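Long-range contact in alanine glyoxylate transaminase (Thermococcus litoralis, PDB 2ZC0), which probably transfers the amino group of alanine to glyoxylate, using pyridoxal 5'-phosphate as cofactor: residues A[118-132]-A[174-188]. Residues are numbered along the deposited sequence; the frame is centred on the assembly and turned at random.
Sequences LIDPGDVVITENPSY and KVKLIYTIPTGQNPM. With PMP (4'-deoxy-4'-aminopyridoxal-5'-phosphate), chain F.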
ATOM      1  N   LEU A 118      10.367  -4.809  -6.480  1.00 30.24           N
ATOM      2  CA  LEU A 118      10.633  -3.580  -7.202  1.00 30.49           C
ATOM      3  C   LEU A 118       9.471  -2.620  -7.408  1.00 28.96           C
ATOM      4  O   LEU A 118       9.688  -1.468  -7.754  1.00 28.50           O
ATOM      5  CB  LEU A 118      11.265  -3.930  -8.555  1.00 29.30           C
ATOM      6  CG  LEU A 118      12.588  -4.707  -8.523  1.00 31.89           C
ATOM      7  CD1 LEU A 118      13.005  -5.038  -9.949  1.00 28.10           C
ATOM      8  CD2 LEU A 118      13.673  -3.890  -7.824  1.00 30.48           C
ATOM      9  N   ILE A 119       8.247  -3.066  -7.170  1.00 30.07           N
ATOM     10  CA  ILE A 119       7.097  -2.194  -7.376  1.00 30.05           C
ATOM     11  C   ILE A 119       6.340  -1.744  -6.121  1.00 30.83           C
ATOM     12  O   ILE A 119       5.937  -2.568  -5.304  1.00 32.44           O
ATOM     13  CB  ILE A 119       6.072  -2.885  -8.296  1.00 31.05           C
ATOM     14  CG1 ILE A 119       6.713  -3.207  -9.639  1.00 28.10           C
ATOM     15  CG2 ILE A 119       4.849  -2.002  -8.481  1.00 31.46           C
ATOM     16  CD1 ILE A 119       5.883  -4.137 -10.454  1.00 30.17           C
ATOM     17  N   ASP A 120       6.163  -0.437  -5.962  1.00 28.87           N
ATOM     18  CA  ASP A 120       5.368   0.096  -4.860  1.00 28.56           C
ATOM     19  C   ASP A 120       4.062   0.492  -5.570  1.00 30.03           C
ATOM     20  O   ASP A 120       4.083   0.988  -6.700  1.00 30.14           O
ATOM     21  CB  ASP A 120       6.001   1.354  -4.234  1.00 27.11           C
ATOM     22  CG  ASP A 120       6.998   1.041  -3.112  1.00 29.84           C
ATOM     23  OD1 ASP A 120       6.635   0.322  -2.151  1.00 27.32           O
ATOM     24  OD2 ASP A 120       8.145   1.531  -3.185  1.00 28.48           O
ATOM     25  N   PRO A 121       2.909   0.261  -4.932  1.00 29.73           N
ATOM     26  CA  PRO A 121       1.652   0.633  -5.589  1.00 28.58           C
ATOM     27  C   PRO A 121       1.675   2.077  -6.156  1.00 29.98           C
ATOM     28  O   PRO A 121       1.998   3.026  -5.441  1.00 27.17           O
ATOM     29  CB  PRO A 121       0.631   0.448  -4.474  1.00 29.58           C
ATOM     30  CG  PRO A 121       1.194  -0.752  -3.725  1.00 27.83           C
ATOM     31  CD  PRO A 121       2.667  -0.399  -3.636  1.00 28.28           C
ATOM     32  N   GLY A 122       1.339   2.235  -7.440  1.00 29.35           N
ATOM     33  CA  GLY A 122       1.341   3.554  -8.048  1.00 28.87           C
ATOM     34  C   GLY A 122       2.518   3.765  -8.989  1.00 31.26           C
ATOM     35  O   GLY A 122       2.489   4.627  -9.872  1.00 33.16           O
ATOM     36  N   ASP A 123       3.572   2.983  -8.802  1.00 30.82           N
ATOM     37  CA  ASP A 123       4.743   3.092  -9.660  1.00 30.47           C
ATOM     38  C   ASP A 123       4.327   2.866 -11.111  1.00 31.44           C
ATOM     39  O   ASP A 123       3.454   2.044 -11.399  1.00 30.46           O
ATOM     40  CB  ASP A 123       5.789   2.023  -9.319  1.00 29.79           C
ATOM     41  CG  ASP A 123       6.647   2.373  -8.113  1.00 29.84           C
ATOM     42  OD1 ASP A 123       6.517   3.479  -7.550  1.00 28.96           O
ATOM     43  OD2 ASP A 123       7.478   1.514  -7.740  1.00 28.74           O
ATOM     44  N   VAL A 124       4.952   3.603 -12.022  1.00 31.29           N
ATOM     45  CA  VAL A 124       4.680   3.433 -13.443  1.00 28.86           C
ATOM     46  C   VAL A 124       5.762   2.502 -13.949  1.00 28.45           C
ATOM     47  O   VAL A 124       6.926   2.671 -13.626  1.00 27.99           O
ATOM     48  CB  VAL A 124       4.797   4.752 -14.227  1.00 30.57           C
ATOM     49  CG1 VAL A 124       4.968   4.454 -15.729  1.00 27.88           C
ATOM     50  CG2 VAL A 124       3.565   5.607 -13.991  1.00 26.90           C
ATOM     51  N   VAL A 125       5.381   1.496 -14.714  1.00 28.15           N
ATOM     52  CA  VAL A 125       6.374   0.609 -15.285  1.00 32.32           C
ATOM     53  C   VAL A 125       6.115   0.673 -16.781  1.00 32.65           C
ATOM     54  O   VAL A 125       4.970   0.542 -17.219  1.00 31.58           O
ATOM     55  CB  VAL A 125       6.245  -0.852 -14.772  1.00 30.51           C
ATOM     56  CG1 VAL A 125       4.818  -1.265 -14.709  1.00 35.20           C
ATOM     57  CG2 VAL A 125       7.004  -1.778 -15.688  1.00 31.69           C
ATOM     58  N   ILE A 126       7.161   0.923 -17.565  1.00 34.41           N
ATOM     59  CA  ILE A 126       6.988   1.016 -19.002  1.00 34.56           C
ATOM     60  C   ILE A 126       7.260  -0.322 -19.670  1.00 34.17           C
ATOM     61  O   ILE A 126       8.157  -1.060 -19.274  1.00 34.54           O
ATOM     62  CB  ILE A 126       7.855   2.178 -19.589  1.00 37.83           C
ATOM     63  CG1 ILE A 126       8.151   1.958 -21.071  1.00 36.96           C
ATOM     64  CG2 ILE A 126       9.117   2.337 -18.802  1.00 44.11           C
ATOM     65  CD1 ILE A 126       9.253   0.948 -21.345  1.00 39.46           C
ATOM     66  N   THR A 127       6.449  -0.632 -20.676  1.00 32.52           N
ATOM     67  CA  THR A 127       6.547  -1.884 -21.413  1.00 31.63           C
ATOM     68  C   THR A 127       6.373  -1.598 -22.898  1.00 32.30           C
ATOM     69  O   THR A 127       6.169  -0.456 -23.302  1.00 33.88           O
ATOM     70  CB  THR A 127       5.411  -2.835 -21.019  1.00 29.56           C
ATOM     71  OG1 THR A 127       4.167  -2.294 -21.483  1.00 24.87           O
ATOM     72  CG2 THR A 127       5.339  -2.985 -19.504  1.00 29.83           C
ATOM     73  N   GLU A 128       6.453  -2.641 -23.711  1.00 32.73           N
ATOM     74  CA  GLU A 128       6.230  -2.495 -25.148  1.00 31.62           C
ATOM     75  C   GLU A 128       4.706  -2.470 -25.296  1.00 33.62           C
ATOM     76  O   GLU A 128       3.992  -2.757 -24.329  1.00 30.47           O
ATOM     77  CB  GLU A 128       6.829  -3.699 -25.891  1.00 28.77           C
ATOM     78  CG  GLU A 128       8.350  -3.649 -26.006  1.00 27.65           C
ATOM     79  CD  GLU A 128       9.015  -4.990 -25.779  1.00 30.39           C
ATOM     80  OE1 GLU A 128       8.314  -5.968 -25.452  1.00 33.28           O
ATOM     81  OE2 GLU A 128      10.256  -5.069 -25.914  1.00 29.54           O
ATOM     82  N   ASN A 129       4.205  -2.081 -26.469  1.00 33.82           N
ATOM     83  CA  ASN A 129       2.758  -2.083 -26.722  1.00 34.25           C
ATOM     84  C   ASN A 129       2.538  -2.716 -28.090  1.00 36.16           C
ATOM     85  O   ASN A 129       2.917  -2.137 -29.115  1.00 37.22           O
ATOM     86  CB  ASN A 129       2.167  -0.663 -26.693  1.00 32.97           C
ATOM     87  CG  ASN A 129       0.633  -0.658 -26.833  1.00 33.26           C
ATOM     88  OD1 ASN A 129      -0.035  -1.655 -26.530  1.00 33.79           O
ATOM     89  ND2 ASN A 129       0.075   0.468 -27.272  1.00 30.78           N
ATOM     90  N   PRO A 130       1.944  -3.926 -28.124  1.00 35.84           N
ATOM     91  CA  PRO A 130       1.480  -4.709 -26.970  1.00 34.69           C
ATOM     92  C   PRO A 130       2.631  -5.380 -26.217  1.00 34.90           C
ATOM     93  O   PRO A 130       3.800  -5.188 -26.557  1.00 34.44           O
ATOM     94  CB  PRO A 130       0.580  -5.749 -27.615  1.00 34.75           C
ATOM     95  CG  PRO A 130       1.376  -6.071 -28.865  1.00 35.77           C
ATOM     96  CD  PRO A 130       1.710  -4.674 -29.374  1.00 34.47           C
ATOM     97  N   SER A 131       2.288  -6.167 -25.197  1.00 33.33           N
ATOM     98  CA  SER A 131       3.270  -6.908 -24.397  1.00 31.25           C
ATOM     99  C   SER A 131       2.583  -8.181 -23.885  1.00 32.39           C
ATOM    100  O   SER A 131       1.385  -8.359 -24.082  1.00 32.65           O
ATOM    101  CB  SER A 131       3.774  -6.053 -23.218  1.00 32.57           C
ATOM    102  OG  SER A 131       4.657  -6.785 -22.372  1.00 29.64           O
ATOM    103  N   TYR A 132       3.348  -9.066 -23.251  1.00 31.22           N
ATOM    104  CA  TYR A 132       2.825 -10.332 -22.715  1.00 32.13           C
ATOM    105  C   TYR A 132       1.757 -10.030 -21.651  1.00 31.52           C
ATOM    106  O   TYR A 132       2.079  -9.468 -20.610  1.00 30.24           O
ATOM    107  CB  TYR A 132       3.982 -11.127 -22.094  1.00 29.75           C
ATOM    108  CG  TYR A 132       3.591 -12.471 -21.527  1.00 33.70           C
ATOM    109  CD1 TYR A 132       4.240 -12.984 -20.396  1.00 31.18           C
ATOM    110  CD2 TYR A 132       2.560 -13.221 -22.097  1.00 30.89           C
ATOM    111  CE1 TYR A 132       3.869 -14.203 -19.841  1.00 32.68           C
ATOM    112  CE2 TYR A 132       2.179 -14.446 -21.553  1.00 33.35           C
ATOM    113  CZ  TYR A 132       2.838 -14.930 -20.422  1.00 35.34           C
ATOM    114  OH  TYR A 132       2.454 -16.130 -19.866  1.00 38.97           O
ATOM    115  N   LYS A 174       6.561   9.171 -11.549  1.00 36.96           N
ATOM    116  CA  LYS A 174       7.715   8.391 -11.155  1.00 34.79           C
ATOM    117  C   LYS A 174       7.751   7.070 -11.902  1.00 33.42           C
ATOM    118  O   LYS A 174       6.776   6.323 -11.918  1.00 32.22           O
ATOM    119  CB  LYS A 174       7.687   8.115  -9.664  1.00 33.97           C
ATOM    120  CG  LYS A 174       8.699   7.075  -9.236  1.00 37.38           C
ATOM    121  CD  LYS A 174       8.478   6.712  -7.791  1.00 39.33           C
ATOM    122  CE  LYS A 174       9.376   5.590  -7.350  1.00 40.06           C
ATOM    123  NZ  LYS A 174       8.794   4.982  -6.113  1.00 42.46           N
ATOM    124  N   VAL A 175       8.882   6.790 -12.529  1.00 31.85           N
ATOM    125  CA  VAL A 175       9.058   5.554 -13.263  1.00 33.30           C
ATOM    126  C   VAL A 175      10.439   5.012 -12.939  1.00 33.55           C
ATOM    127  O   VAL A 175      11.369   5.775 -12.684  1.00 34.93           O
ATOM    128  CB  VAL A 175       8.954   5.789 -14.788  1.00 34.93           C
ATOM    129  CG1 VAL A 175       9.960   6.851 -15.226  1.00 36.75           C
ATOM    130  CG2 VAL A 175       9.211   4.468 -15.528  1.00 34.08           C
ATOM    131  N   LYS A 176      10.601   3.701 -12.938  1.00 34.80           N
ATOM    132  CA  LYS A 176      11.929   3.189 -12.632  1.00 36.98           C
ATOM    133  C   LYS A 176      12.292   1.952 -13.416  1.00 35.90           C
ATOM    134  O   LYS A 176      13.473   1.679 -13.623  1.00 38.30           O
ATOM    135  CB  LYS A 176      12.055   2.878 -11.137  1.00 39.91           C
ATOM    136  CG  LYS A 176      11.629   1.475 -10.768  1.00 42.04           C
ATOM    137  CD  LYS A 176      11.872   1.137  -9.288  1.00 44.81           C
ATOM    138  CE  LYS A 176      10.861   1.812  -8.366  1.00 45.14           C
ATOM    139  NZ  LYS A 176      10.928   1.241  -7.003  1.00 44.28           N
ATOM    140  N   LEU A 177      11.290   1.200 -13.853  1.00 33.79           N
ATOM    141  CA  LEU A 177      11.563  -0.029 -14.581  1.00 33.55           C
ATOM    142  C   LEU A 177      11.013  -0.030 -15.989  1.00 32.09           C
ATOM    143  O   LEU A 177      10.035   0.655 -16.308  1.00 29.78           O
ATOM    144  CB  LEU A 177      10.964  -1.242 -13.843  1.00 34.74           C
ATOM    145  CG  LEU A 177      11.188  -1.437 -12.338  1.00 37.14           C
ATOM    146  CD1 LEU A 177      10.278  -2.564 -11.824  1.00 35.15           C
ATOM    147  CD2 LEU A 177      12.644  -1.753 -12.076  1.00 37.67           C
ATOM    148  N   ILE A 178      11.659  -0.835 -16.817  1.00 32.04           N
ATOM    149  CA  ILE A 178      11.267  -1.030 -18.195  1.00 32.14           C
ATOM    150  C   ILE A 178      11.323  -2.534 -18.375  1.00 28.42           C
ATOM    151  O   ILE A 178      12.362  -3.134 -18.143  1.00 29.69           O
ATOM    152  CB  ILE A 178      12.263  -0.404 -19.180  1.00 35.50           C
ATOM    153  CG1 ILE A 178      12.164   1.116 -19.146  1.00 34.63           C
ATOM    154  CG2 ILE A 178      11.997  -0.952 -20.581  1.00 35.49           C
ATOM    155  CD1 ILE A 178      13.164   1.792 -20.076  1.00 32.82           C
ATOM    156  N   TYR A 179      10.189  -3.128 -18.731  1.00 27.23           N
ATOM    157  CA  TYR A 179      10.076  -4.559 -18.978  1.00 27.01           C
ATOM    158  C   TYR A 179      10.067  -4.721 -20.501  1.00 32.22           C
ATOM    159  O   TYR A 179       9.264  -4.077 -21.196  1.00 30.06           O
ATOM    160  CB  TYR A 179       8.770  -5.102 -18.393  1.00 26.28           C
ATOM    161  CG  TYR A 179       8.378  -6.506 -18.839  1.00 26.83           C
ATOM    162  CD1 TYR A 179       7.297  -6.704 -19.696  1.00 27.09           C
ATOM    163  CD2 TYR A 179       9.082  -7.631 -18.410  1.00 30.61           C
ATOM    164  CE1 TYR A 179       6.928  -7.981 -20.121  1.00 24.23           C
ATOM    165  CE2 TYR A 179       8.715  -8.930 -18.833  1.00 28.64           C
ATOM    166  CZ  TYR A 179       7.633  -9.078 -19.691  1.00 29.16           C
ATOM    167  OH  TYR A 179       7.258 -10.335 -20.136  1.00 32.30           O
ATOM    168  N   THR A 180      10.958  -5.574 -21.008  1.00 32.74           N
ATOM    169  CA  THR A 180      11.060  -5.813 -22.439  1.00 36.34           C
ATOM    170  C   THR A 180      11.329  -7.279 -22.780  1.00 36.28           C
ATOM    171  O   THR A 180      11.969  -8.002 -22.017  1.00 37.00           O
ATOM    172  CB  THR A 180      12.185  -4.933 -23.059  1.00 35.81           C
ATOM    173  OG1 THR A 180      12.400  -5.306 -24.428  1.00 36.54           O
ATOM    174  CG2 THR A 180      13.484  -5.114 -22.288  1.00 36.48           C
ATOM    175  N   ILE A 181      10.817  -7.700 -23.933  1.00 36.37           N
ATOM    176  CA  ILE A 181      10.985  -9.057 -24.455  1.00 36.69           C
ATOM    177  C   ILE A 181      11.659  -8.841 -25.822  1.00 38.73           C
ATOM    178  O   ILE A 181      11.007  -8.888 -26.867  1.00 38.71           O
ATOM    179  CB  ILE A 181       9.611  -9.733 -24.682  1.00 35.62           C
ATOM    180  CG1 ILE A 181       8.719  -9.523 -23.446  1.00 36.70           C
ATOM    181  CG2 ILE A 181       9.805 -11.218 -24.995  1.00 36.42           C
ATOM    182  CD1 ILE A 181       7.266  -9.958 -23.616  1.00 28.59           C
ATOM    183  N   PRO A 182      12.980  -8.589 -25.824  1.00 39.65           N
ATOM    184  CA  PRO A 182      13.752  -8.349 -27.053  1.00 39.19           C
ATOM    185  C   PRO A 182      13.646  -9.390 -28.171  1.00 38.94           C
ATOM    186  O   PRO A 182      13.468  -9.026 -29.331  1.00 39.49           O
ATOM    187  CB  PRO A 182      15.188  -8.197 -26.532  1.00 39.53           C
ATOM    188  CG  PRO A 182      14.986  -7.674 -25.121  1.00 38.91           C
ATOM    189  CD  PRO A 182      13.859  -8.545 -24.640  1.00 38.09           C
ATOM    190  N   THR A 183      13.741 -10.672 -27.834  1.00 37.77           N
ATOM    191  CA  THR A 183      13.690 -11.713 -28.856  1.00 37.65           C
ATOM    192  C   THR A 183      12.421 -12.573 -28.910  1.00 39.71           C
ATOM    193  O   THR A 183      11.998 -13.160 -27.892  1.00 36.93           O
ATOM    194  CB  THR A 183      14.902 -12.651 -28.729  1.00 37.93           C
ATOM    195  OG1 THR A 183      16.108 -11.884 -28.802  1.00 40.04           O
ATOM    196  CG2 THR A 183      14.903 -13.678 -29.846  1.00 37.87           C
ATOM    197  N   GLY A 184      11.844 -12.645 -30.116  1.00 37.58           N
ATOM    198  CA  GLY A 184      10.633 -13.413 -30.357  1.00 37.94           C
ATOM    199  C   GLY A 184       9.541 -13.083 -29.353  1.00 37.33           C
ATOM    200  O   GLY A 184       9.019 -13.968 -28.668  1.00 38.61           O
ATOM    201  N   GLN A 185       9.178 -11.809 -29.284  1.00 36.63           N
ATOM    202  CA  GLN A 185       8.175 -11.336 -28.338  1.00 39.64           C
ATOM    203  C   GLN A 185       6.820 -12.022 -28.410  1.00 41.32           C
ATOM    204  O   GLN A 185       6.375 -12.475 -29.464  1.00 42.25           O
ATOM    205  CB  GLN A 185       7.938  -9.820 -28.505  1.00 37.40           C
ATOM    206  CG  GLN A 185       7.261  -9.167 -27.292  1.00 36.42           C
ATOM    207  CD  GLN A 185       6.148  -8.188 -27.648  1.00 36.89           C
ATOM    208  OE1 GLN A 185       5.169  -8.554 -28.291  1.00 37.66           O
ATOM    209  NE2 GLN A 185       6.289  -6.942 -27.211  1.00 38.16           N
ATOM    210  N   ASN A 186       6.184 -12.108 -27.250  1.00 40.73           N
ATOM    211  CA  ASN A 186       4.835 -12.643 -27.117  1.00 40.48           C
ATOM    212  C   ASN A 186       4.143 -11.300 -26.877  1.00 40.55           C
ATOM    213  O   ASN A 186       4.535 -10.561 -25.971  1.00 40.49           O
ATOM    214  CB  ASN A 186       4.732 -13.529 -25.871  1.00 40.26           C
ATOM    215  CG  ASN A 186       3.329 -14.092 -25.651  1.00 39.33           C
ATOM    216  OD1 ASN A 186       2.348 -13.572 -26.166  1.00 38.67           O
ATOM    217  ND2 ASN A 186       3.237 -15.154 -24.855  1.00 40.26           N
ATOM    218  N   PRO A 187       3.111 -10.958 -27.666  1.00 41.61           N
ATOM    219  CA  PRO A 187       2.473 -11.670 -28.775  1.00 40.97           C
ATOM    220  C   PRO A 187       2.939 -11.308 -30.189  1.00 42.47           C
ATOM    221  O   PRO A 187       2.683 -12.059 -31.129  1.00 43.45           O
ATOM    222  CB  PRO A 187       1.014 -11.306 -28.582  1.00 41.09           C
ATOM    223  CG  PRO A 187       1.124  -9.840 -28.251  1.00 38.94           C
ATOM    224  CD  PRO A 187       2.326  -9.756 -27.313  1.00 39.26           C
ATOM    225  N   MET A 188       3.606 -10.169 -30.348  1.00 42.97           N
ATOM    226  CA  MET A 188       4.041  -9.730 -31.667  1.00 44.88           C
ATOM    227  C   MET A 188       4.999 -10.641 -32.421  1.00 45.47           C
ATOM    228  O   MET A 188       4.987 -10.673 -33.654  1.00 44.10           O
ATOM    229  CB  MET A 188       4.627  -8.321 -31.584  1.00 46.88           C
ATOM    230  CG  MET A 188       3.574  -7.239 -31.367  1.00 49.87           C
ATOM    231  SD  MET A 188       2.384  -7.052 -32.745  1.00 51.66           S
ATOM    232  CE  MET A 188       2.914  -5.502 -33.409  1.00 52.48           C
TER
HETATM  233  N1  PMP F 409       7.632 -14.558 -20.566  1.00 61.96           N
HETATM  234  C2  PMP F 409       6.985 -14.592 -21.753  1.00 61.40           C
HETATM  235  C2A PMP F 409       7.219 -13.413 -22.700  1.00 59.78           C
HETATM  236  C3  PMP F 409       6.137 -15.677 -22.102  1.00 60.96           C
HETATM  237  O3  PMP F 409       5.487 -15.675 -23.329  1.00 59.18           O
HETATM  238  C4  PMP F 409       5.962 -16.756 -21.158  1.00 61.56           C
HETATM  239  C4A PMP F 409       5.042 -17.930 -21.543  1.00 61.44           C
HETATM  240  N4A PMP F 409       3.888 -18.081 -20.656  1.00 66.22           N
HETATM  241  C5  PMP F 409       6.722 -16.663 -19.819  1.00 60.83           C
HETATM  242  C6  PMP F 409       7.542 -15.534 -19.580  1.00 61.04           C
HETATM  243  C5A PMP F 409       6.627 -17.746 -18.727  1.00 58.98           C
HETATM  244  O4P PMP F 409       7.071 -18.682 -19.120  1.00 56.06           O
HETATM  245  P   PMP F 409       7.068 -19.882 -17.956  1.00 48.16           P
HETATM  246  O1P PMP F 409       8.737 -20.467 -17.273  1.00 57.73           O
HETATM  247  O2P PMP F 409       6.284 -21.394 -18.820  1.00 56.02           O
HETATM  248  O3P PMP F 409       6.051 -19.473 -16.509  1.00 56.25           O
HETATM  249  O   HOH W   1       8.989   2.442  -5.515  1.00 34.30           O
HETATM  250  O   HOH W   2       8.769   1.303 -12.262  1.00 39.60           O
HETATM  251  O   HOH W   3       7.093  -5.648 -22.968  1.00 38.77           O
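Strands 124-129 and 175-180 pair in parallel inside the large mixed sheet of this aminotransferase, and the loops after them reach the cofactor. Ile126 bonds across with both backbone atoms, its N to Leu177 O and its O to Tyr179 N at 2.9 Å, while a water bridges Val124 O and Leu177 N. At the start of the pair Lys174 NZ makes a salt bridge to Asp123 OD1 on the syn side at 3.1 Å, and Lys176 NZ a second to Asp123 OD2 at 3.5 Å; Lys176 NZ also bonds Leu118 O and Tyr6 O of the second subunit.

Near the C-terminal ends of the strands, Glu128 is gripped from opposite sides of its carboxylate plane by Thr180 OG1, 2.6 Å from OE2, and Gln185 NE2, 2.9 Å from OE1. The same NE2 reaches the O of Pro130, whose preceding peptide bond is cis. With an alanine at Gln185, Glu128 OE1 and Pro130 O would probably both lose this donor.

Tyr132, its CG anti to the backbone N (chi1 -179°), lays a ring face against PMP C3, and its OH accepts from PMP N4A at 2.5 Å; Asn186 ND2 bonds PMP O3. Strand 145-152 flanks 124-129, strand 210-214 flanks 175-180, and Tyr179 OH bonds Asp214 there.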